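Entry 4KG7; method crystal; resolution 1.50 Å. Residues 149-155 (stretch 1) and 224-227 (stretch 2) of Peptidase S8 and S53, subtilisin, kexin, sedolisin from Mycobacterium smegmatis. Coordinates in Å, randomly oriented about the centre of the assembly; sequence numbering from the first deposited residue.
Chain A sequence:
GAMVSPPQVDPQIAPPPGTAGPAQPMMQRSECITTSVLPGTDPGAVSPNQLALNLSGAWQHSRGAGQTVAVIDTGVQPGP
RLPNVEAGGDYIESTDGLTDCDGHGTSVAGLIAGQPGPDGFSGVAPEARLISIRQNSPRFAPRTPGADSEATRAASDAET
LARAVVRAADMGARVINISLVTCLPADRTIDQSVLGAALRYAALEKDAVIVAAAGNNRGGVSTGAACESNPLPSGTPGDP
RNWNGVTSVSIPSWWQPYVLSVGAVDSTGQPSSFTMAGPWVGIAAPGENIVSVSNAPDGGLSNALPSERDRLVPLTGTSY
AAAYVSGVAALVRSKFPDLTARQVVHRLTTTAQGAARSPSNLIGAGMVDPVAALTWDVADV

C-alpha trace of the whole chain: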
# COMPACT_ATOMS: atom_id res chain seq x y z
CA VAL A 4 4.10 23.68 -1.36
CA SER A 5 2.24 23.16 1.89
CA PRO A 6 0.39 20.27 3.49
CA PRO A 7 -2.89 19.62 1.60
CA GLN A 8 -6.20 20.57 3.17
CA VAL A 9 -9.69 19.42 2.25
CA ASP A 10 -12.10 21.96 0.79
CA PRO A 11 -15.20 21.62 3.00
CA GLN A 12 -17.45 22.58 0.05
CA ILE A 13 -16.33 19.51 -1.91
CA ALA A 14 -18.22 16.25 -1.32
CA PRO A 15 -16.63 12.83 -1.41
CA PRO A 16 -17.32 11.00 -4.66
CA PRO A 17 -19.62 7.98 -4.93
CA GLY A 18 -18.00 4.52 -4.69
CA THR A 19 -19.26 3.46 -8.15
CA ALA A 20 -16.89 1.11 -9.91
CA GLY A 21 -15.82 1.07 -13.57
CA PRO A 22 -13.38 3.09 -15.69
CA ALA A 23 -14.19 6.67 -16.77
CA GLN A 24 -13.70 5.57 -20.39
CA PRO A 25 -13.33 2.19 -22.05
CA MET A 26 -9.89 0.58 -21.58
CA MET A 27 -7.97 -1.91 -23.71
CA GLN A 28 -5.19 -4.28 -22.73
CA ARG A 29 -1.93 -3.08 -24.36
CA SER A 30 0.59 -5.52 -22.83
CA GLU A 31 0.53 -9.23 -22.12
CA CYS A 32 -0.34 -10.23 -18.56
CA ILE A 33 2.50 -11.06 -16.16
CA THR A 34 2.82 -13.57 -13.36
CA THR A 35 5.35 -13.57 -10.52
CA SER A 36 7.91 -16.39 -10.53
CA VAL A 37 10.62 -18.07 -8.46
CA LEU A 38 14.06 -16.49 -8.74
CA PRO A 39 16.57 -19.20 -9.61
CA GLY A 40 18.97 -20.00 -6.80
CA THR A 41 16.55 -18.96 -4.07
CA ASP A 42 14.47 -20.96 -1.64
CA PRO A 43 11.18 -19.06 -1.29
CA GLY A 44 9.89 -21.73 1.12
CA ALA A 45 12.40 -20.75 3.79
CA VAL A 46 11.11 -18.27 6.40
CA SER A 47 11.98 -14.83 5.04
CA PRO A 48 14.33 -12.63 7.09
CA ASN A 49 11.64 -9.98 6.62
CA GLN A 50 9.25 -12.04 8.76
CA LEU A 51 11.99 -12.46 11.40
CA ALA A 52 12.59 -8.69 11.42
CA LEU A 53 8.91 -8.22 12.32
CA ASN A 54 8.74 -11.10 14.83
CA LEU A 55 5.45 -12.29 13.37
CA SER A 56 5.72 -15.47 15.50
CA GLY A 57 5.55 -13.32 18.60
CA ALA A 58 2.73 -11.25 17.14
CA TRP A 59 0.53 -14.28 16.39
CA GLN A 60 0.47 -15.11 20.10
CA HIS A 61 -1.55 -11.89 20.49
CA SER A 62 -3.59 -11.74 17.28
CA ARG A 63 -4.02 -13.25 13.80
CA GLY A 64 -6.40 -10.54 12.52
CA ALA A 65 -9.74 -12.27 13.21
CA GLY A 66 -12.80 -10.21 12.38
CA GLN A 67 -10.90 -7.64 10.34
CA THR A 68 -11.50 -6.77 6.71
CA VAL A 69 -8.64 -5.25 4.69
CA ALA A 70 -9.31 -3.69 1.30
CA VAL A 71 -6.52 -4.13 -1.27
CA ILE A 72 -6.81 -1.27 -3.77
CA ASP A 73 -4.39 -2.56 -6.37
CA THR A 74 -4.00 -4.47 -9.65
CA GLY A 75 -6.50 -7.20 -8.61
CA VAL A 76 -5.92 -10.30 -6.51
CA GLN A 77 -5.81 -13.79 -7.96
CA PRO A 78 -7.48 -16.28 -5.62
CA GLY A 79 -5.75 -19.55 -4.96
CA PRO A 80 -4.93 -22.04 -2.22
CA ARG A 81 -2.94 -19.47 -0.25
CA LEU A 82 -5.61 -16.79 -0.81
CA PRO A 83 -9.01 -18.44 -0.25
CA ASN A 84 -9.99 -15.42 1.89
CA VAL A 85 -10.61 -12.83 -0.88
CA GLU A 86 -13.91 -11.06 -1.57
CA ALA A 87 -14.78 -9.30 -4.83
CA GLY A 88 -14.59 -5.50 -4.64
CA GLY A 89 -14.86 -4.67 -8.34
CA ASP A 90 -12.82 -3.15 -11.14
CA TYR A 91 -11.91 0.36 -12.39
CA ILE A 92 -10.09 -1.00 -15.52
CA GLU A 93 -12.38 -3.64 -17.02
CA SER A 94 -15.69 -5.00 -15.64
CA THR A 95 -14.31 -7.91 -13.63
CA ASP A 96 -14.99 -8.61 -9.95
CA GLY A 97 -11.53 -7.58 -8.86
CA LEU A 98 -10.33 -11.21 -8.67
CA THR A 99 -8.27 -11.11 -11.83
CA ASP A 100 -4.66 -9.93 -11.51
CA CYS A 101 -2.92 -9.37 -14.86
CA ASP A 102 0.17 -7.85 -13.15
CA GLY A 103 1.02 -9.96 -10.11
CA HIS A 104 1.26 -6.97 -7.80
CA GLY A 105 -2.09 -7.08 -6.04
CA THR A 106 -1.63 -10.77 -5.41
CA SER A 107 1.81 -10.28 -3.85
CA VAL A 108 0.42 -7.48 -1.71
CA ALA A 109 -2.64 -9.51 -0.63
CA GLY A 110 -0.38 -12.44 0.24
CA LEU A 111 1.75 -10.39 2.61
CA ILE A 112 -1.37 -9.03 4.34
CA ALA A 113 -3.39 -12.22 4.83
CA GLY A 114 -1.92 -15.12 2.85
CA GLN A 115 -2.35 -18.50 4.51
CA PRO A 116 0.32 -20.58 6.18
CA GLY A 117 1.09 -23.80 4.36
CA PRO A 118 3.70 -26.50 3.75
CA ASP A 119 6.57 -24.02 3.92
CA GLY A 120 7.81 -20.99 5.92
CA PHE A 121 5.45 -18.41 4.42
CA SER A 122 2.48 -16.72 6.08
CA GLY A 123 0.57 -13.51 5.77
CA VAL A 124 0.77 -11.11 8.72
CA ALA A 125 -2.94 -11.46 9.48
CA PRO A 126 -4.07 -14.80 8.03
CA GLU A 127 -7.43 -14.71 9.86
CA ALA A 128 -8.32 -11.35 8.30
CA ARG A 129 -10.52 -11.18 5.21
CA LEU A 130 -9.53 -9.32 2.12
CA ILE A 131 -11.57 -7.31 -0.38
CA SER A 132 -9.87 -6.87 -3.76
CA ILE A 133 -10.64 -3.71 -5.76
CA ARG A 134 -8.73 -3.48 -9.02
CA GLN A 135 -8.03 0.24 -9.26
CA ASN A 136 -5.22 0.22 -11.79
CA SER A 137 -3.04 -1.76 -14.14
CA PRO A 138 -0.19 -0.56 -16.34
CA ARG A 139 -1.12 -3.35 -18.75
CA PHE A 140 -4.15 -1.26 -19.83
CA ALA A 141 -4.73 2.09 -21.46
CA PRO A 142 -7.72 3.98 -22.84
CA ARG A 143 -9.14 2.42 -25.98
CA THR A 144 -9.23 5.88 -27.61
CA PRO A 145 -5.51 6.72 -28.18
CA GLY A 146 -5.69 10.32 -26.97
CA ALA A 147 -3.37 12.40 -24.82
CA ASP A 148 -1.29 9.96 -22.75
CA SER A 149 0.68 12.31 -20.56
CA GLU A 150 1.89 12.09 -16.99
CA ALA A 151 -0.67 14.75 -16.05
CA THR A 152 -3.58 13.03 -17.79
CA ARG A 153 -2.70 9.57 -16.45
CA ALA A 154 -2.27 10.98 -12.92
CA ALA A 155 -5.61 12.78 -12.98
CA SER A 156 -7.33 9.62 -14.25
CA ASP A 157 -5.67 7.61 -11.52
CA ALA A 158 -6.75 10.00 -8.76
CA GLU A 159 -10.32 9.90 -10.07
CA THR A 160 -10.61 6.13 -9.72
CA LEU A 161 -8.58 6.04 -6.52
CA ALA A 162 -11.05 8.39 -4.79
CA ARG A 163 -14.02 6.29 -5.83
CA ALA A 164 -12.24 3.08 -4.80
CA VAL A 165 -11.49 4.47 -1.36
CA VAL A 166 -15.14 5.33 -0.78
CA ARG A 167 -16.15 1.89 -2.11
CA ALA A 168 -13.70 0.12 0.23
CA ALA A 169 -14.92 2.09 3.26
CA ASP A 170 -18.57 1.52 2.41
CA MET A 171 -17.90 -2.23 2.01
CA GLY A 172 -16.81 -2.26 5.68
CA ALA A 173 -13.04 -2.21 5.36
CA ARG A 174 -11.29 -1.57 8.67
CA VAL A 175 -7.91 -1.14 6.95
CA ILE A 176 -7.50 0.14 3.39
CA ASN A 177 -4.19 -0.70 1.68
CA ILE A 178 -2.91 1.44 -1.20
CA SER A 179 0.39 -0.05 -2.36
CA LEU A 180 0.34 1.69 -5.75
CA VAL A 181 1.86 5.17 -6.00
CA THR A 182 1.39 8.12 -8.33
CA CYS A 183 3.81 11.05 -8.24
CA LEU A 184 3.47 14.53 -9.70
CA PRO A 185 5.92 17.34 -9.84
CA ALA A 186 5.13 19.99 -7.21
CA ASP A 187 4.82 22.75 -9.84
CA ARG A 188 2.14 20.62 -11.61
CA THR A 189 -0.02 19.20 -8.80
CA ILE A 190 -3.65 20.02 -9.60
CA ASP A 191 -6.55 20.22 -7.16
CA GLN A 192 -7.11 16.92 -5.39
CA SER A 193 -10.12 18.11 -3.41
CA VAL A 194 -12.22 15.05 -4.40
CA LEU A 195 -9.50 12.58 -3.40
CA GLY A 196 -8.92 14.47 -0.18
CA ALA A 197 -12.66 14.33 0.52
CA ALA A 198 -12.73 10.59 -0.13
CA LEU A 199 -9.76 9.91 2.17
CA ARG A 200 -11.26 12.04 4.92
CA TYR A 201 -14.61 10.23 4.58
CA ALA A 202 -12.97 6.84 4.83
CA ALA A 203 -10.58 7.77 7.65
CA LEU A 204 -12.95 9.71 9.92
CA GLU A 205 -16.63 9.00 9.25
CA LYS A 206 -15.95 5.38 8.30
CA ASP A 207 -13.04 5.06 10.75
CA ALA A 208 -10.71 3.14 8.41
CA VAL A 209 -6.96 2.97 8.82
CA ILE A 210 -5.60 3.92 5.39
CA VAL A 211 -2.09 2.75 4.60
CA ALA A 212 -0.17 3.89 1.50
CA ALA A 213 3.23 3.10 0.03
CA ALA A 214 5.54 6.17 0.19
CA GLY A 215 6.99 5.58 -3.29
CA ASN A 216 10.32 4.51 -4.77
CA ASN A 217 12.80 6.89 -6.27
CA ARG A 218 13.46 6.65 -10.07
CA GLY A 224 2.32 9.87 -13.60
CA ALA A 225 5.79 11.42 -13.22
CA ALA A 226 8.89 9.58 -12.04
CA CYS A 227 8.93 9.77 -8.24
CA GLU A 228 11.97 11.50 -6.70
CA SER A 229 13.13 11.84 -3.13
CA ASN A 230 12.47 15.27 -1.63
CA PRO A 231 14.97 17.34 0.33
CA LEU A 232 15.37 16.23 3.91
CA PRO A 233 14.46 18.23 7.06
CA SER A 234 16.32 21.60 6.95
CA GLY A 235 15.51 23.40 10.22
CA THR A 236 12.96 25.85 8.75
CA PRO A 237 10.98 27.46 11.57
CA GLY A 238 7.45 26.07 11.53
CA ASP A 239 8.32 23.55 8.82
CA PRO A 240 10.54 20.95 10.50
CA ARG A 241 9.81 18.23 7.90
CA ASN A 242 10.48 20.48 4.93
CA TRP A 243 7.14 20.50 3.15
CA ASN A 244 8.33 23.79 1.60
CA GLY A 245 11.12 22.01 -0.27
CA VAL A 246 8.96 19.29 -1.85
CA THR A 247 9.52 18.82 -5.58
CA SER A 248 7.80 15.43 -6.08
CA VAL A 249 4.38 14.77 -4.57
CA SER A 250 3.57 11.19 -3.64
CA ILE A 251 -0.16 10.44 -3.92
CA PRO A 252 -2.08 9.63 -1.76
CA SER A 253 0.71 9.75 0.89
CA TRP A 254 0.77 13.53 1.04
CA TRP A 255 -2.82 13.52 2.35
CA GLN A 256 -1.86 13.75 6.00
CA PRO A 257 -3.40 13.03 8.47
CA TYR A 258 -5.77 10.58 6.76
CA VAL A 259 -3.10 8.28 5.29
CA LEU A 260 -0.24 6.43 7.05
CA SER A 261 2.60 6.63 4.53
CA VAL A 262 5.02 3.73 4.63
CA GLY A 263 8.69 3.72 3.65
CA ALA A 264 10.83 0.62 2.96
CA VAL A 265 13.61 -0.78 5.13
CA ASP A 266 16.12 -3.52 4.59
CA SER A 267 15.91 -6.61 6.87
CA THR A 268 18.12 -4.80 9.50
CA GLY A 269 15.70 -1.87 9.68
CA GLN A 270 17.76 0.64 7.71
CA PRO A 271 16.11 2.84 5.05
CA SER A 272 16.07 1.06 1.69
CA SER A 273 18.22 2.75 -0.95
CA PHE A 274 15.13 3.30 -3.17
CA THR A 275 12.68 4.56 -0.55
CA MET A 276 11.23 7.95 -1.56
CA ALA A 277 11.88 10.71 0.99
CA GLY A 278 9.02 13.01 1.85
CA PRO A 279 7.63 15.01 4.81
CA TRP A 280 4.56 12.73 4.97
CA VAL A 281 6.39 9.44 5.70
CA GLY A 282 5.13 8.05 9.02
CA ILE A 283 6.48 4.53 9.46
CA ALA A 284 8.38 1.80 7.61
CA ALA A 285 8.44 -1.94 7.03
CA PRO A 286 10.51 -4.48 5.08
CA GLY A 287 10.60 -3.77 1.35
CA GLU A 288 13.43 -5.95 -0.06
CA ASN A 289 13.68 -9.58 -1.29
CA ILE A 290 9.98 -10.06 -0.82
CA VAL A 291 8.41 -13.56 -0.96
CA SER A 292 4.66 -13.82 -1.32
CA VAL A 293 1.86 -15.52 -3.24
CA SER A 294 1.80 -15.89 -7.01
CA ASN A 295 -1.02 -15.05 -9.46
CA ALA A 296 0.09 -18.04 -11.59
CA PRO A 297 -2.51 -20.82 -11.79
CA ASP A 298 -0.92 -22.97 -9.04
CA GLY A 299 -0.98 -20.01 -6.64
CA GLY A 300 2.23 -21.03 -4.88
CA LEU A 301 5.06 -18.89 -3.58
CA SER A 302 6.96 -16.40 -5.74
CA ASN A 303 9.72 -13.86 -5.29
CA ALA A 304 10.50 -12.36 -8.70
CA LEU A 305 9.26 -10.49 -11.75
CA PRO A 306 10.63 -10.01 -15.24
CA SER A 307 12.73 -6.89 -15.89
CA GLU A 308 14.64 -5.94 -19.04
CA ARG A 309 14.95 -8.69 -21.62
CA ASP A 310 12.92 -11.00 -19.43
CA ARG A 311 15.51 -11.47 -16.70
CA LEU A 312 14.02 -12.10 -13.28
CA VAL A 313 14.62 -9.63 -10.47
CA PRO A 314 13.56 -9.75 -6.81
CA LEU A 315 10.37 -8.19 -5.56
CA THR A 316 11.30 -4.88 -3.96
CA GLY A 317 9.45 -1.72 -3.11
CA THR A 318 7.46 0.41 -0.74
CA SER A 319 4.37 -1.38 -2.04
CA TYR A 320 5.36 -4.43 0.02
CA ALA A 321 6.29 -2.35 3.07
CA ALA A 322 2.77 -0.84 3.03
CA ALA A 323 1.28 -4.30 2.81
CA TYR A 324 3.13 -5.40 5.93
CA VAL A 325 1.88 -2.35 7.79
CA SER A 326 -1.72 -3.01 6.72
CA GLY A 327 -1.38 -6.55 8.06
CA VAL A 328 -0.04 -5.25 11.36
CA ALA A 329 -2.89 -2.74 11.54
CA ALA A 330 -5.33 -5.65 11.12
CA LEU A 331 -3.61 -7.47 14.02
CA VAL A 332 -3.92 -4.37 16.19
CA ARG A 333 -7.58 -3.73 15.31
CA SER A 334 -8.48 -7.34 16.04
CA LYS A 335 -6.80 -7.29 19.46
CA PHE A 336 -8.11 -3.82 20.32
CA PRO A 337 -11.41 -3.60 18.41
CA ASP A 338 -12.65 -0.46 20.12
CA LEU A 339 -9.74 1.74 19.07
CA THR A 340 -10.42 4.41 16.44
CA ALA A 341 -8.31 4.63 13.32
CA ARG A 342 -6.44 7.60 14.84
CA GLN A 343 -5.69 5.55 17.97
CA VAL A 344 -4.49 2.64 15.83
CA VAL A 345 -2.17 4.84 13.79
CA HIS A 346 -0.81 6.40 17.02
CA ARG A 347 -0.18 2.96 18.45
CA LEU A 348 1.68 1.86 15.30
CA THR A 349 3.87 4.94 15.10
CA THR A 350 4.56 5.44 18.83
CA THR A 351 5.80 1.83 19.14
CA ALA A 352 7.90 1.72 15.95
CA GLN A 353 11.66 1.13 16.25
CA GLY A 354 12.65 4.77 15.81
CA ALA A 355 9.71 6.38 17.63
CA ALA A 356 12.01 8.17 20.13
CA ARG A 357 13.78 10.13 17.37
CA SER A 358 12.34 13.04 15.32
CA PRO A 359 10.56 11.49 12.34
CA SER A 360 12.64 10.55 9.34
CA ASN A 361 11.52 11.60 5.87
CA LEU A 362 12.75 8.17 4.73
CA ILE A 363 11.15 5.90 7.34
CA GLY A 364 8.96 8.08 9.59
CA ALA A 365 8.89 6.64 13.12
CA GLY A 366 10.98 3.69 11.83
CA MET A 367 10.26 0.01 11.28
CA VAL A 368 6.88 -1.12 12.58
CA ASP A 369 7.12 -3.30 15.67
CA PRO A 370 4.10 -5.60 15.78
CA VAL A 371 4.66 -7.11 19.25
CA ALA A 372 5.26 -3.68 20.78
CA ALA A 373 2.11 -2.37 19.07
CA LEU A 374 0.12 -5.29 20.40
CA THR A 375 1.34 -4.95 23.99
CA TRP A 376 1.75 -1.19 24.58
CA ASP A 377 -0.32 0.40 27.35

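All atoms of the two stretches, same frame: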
# COMPACT_ATOMS: atom_id res chain seq x y z
N SER A 149 -0.35 11.55 -21.22
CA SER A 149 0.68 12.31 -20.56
C SER A 149 0.73 11.93 -19.10
O SER A 149 -0.16 11.24 -18.59
CB SER A 149 0.38 13.80 -20.69
OG SER A 149 -0.89 14.10 -20.15
N GLU A 150 1.78 12.37 -18.42
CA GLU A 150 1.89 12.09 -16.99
C GLU A 150 0.72 12.73 -16.27
O GLU A 150 0.10 12.10 -15.41
CB GLU A 150 3.19 12.65 -16.43
CG GLU A 150 4.45 12.05 -17.04
CD GLU A 150 5.71 12.72 -16.52
OE1 GLU A 150 5.59 13.81 -15.92
OE2 GLU A 150 6.81 12.15 -16.71
N ALA A 151 0.40 13.97 -16.65
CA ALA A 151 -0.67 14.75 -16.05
C ALA A 151 -2.02 14.06 -16.25
O ALA A 151 -2.80 13.92 -15.31
CB ALA A 151 -0.71 16.15 -16.64
N THR A 152 -2.28 13.62 -17.48
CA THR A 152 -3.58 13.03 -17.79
C THR A 152 -3.73 11.69 -17.10
O THR A 152 -4.79 11.41 -16.51
CB THR A 152 -3.79 12.90 -19.31
OG1 THR A 152 -3.65 14.19 -19.92
CG2 THR A 152 -5.16 12.37 -19.62
N ARG A 153 -2.69 10.86 -17.14
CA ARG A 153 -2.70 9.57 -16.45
C ARG A 153 -2.88 9.76 -14.94
O ARG A 153 -3.68 9.06 -14.31
CB ARG A 153 -1.41 8.77 -16.74
CG ARG A 153 -1.26 8.30 -18.18
CD ARG A 153 -0.12 7.31 -18.39
NE ARG A 153 1.20 7.83 -17.99
CZ ARG A 153 2.07 8.47 -18.77
NH1 ARG A 153 1.79 8.73 -20.05
NH2 ARG A 153 3.23 8.88 -18.27
N ALA A 154 -2.17 10.73 -14.36
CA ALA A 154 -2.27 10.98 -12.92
C ALA A 154 -3.66 11.42 -12.50
O ALA A 154 -4.16 11.01 -11.48
CB ALA A 154 -1.23 12.00 -12.45
N ALA A 155 -4.29 12.29 -13.30
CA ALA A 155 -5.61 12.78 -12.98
C ALA A 155 -6.60 11.63 -13.05
O ALA A 155 -7.45 11.49 -12.18
CB ALA A 155 -6.02 13.88 -13.92
N GLY A 224 1.97 8.48 -13.27
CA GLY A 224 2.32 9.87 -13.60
C GLY A 224 3.81 10.11 -13.84
O GLY A 224 4.43 9.43 -14.66
N ALA A 225 4.36 11.11 -13.15
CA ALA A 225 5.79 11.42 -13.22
C ALA A 225 6.67 10.44 -12.42
O ALA A 225 6.22 9.79 -11.48
CB ALA A 225 6.03 12.84 -12.73
N ALA A 226 7.94 10.36 -12.80
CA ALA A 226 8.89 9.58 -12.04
C ALA A 226 8.94 10.20 -10.63
O ALA A 226 9.09 11.40 -10.47
CB ALA A 226 10.27 9.59 -12.70
N CYS A 227 8.78 9.36 -9.63
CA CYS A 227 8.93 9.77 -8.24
C CYS A 227 10.38 10.11 -7.91
O CYS A 227 11.28 9.40 -8.33
CB CYS A 227 8.48 8.63 -7.34
SG CYS A 227 6.73 8.17 -7.50
O HOH W 1 8.96 11.68 -15.14

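Not every contact between distant segments of a chain rests on direct hydrogen bonds; this subtilisin-family peptidase from Mycobacterium smegmatis offers an example built from close packing and one bridging water. Residues 149-155 open a helix, and the irregular segment 224-227 lies against its first turn, burying only 184 Å² in all.

The helix start is fixed internally. Ser149, at the N-cap with chi1 at 57° (p), accepts a capping bond from Thr152 N to Ser149 OG of 3.0 Å, satisfying an amide that has no earlier helical carbonyl to meet. Ordinary helical bonds follow, such as Arg153 N to Ser149 O at 2.9 Å. On this helix Glu150, Arg153 and Ala154 point toward the second stretch by their CA-to-CB bonds, at the i, i+3, i+4 spacing of one helix face, while Ala151 points away.

Glu150 makes most of the contact on the helix side. Its m, t conformation extends the chain alongside the loop, so that CG lies 3.5 Å from Gly224 O and OE1 reaches 3.4 Å from Ala225 CB, a packing contact. The extension also carries the carboxylate to the water: the water donates to Glu150 OE2 at 2.7 Å and accepts from Ala226 N at 2.9 Å. Glu150 OE2 and Ala226 N are themselves 4.4 Å apart, and the water links them.

Arg153, in an m, t, m conformation, brings its guanidinium edge near Gly224 O, but the 3.8 Å between NH2 and that oxygen makes this a polar approach without a hydrogen bond.

Small residues permit closeness here. Buried Ala154 places CB 4.3 Å from Gly224 CA, and Gly224 CA is 4.1 Å from Glu150 CA. Glycine suits this position: an ideal CB on Gly224 would sit a tight 3.3 Å from Ala154 CB. The short methyl of Ala225, directed sideways, packs beside the Glu150 carboxylate.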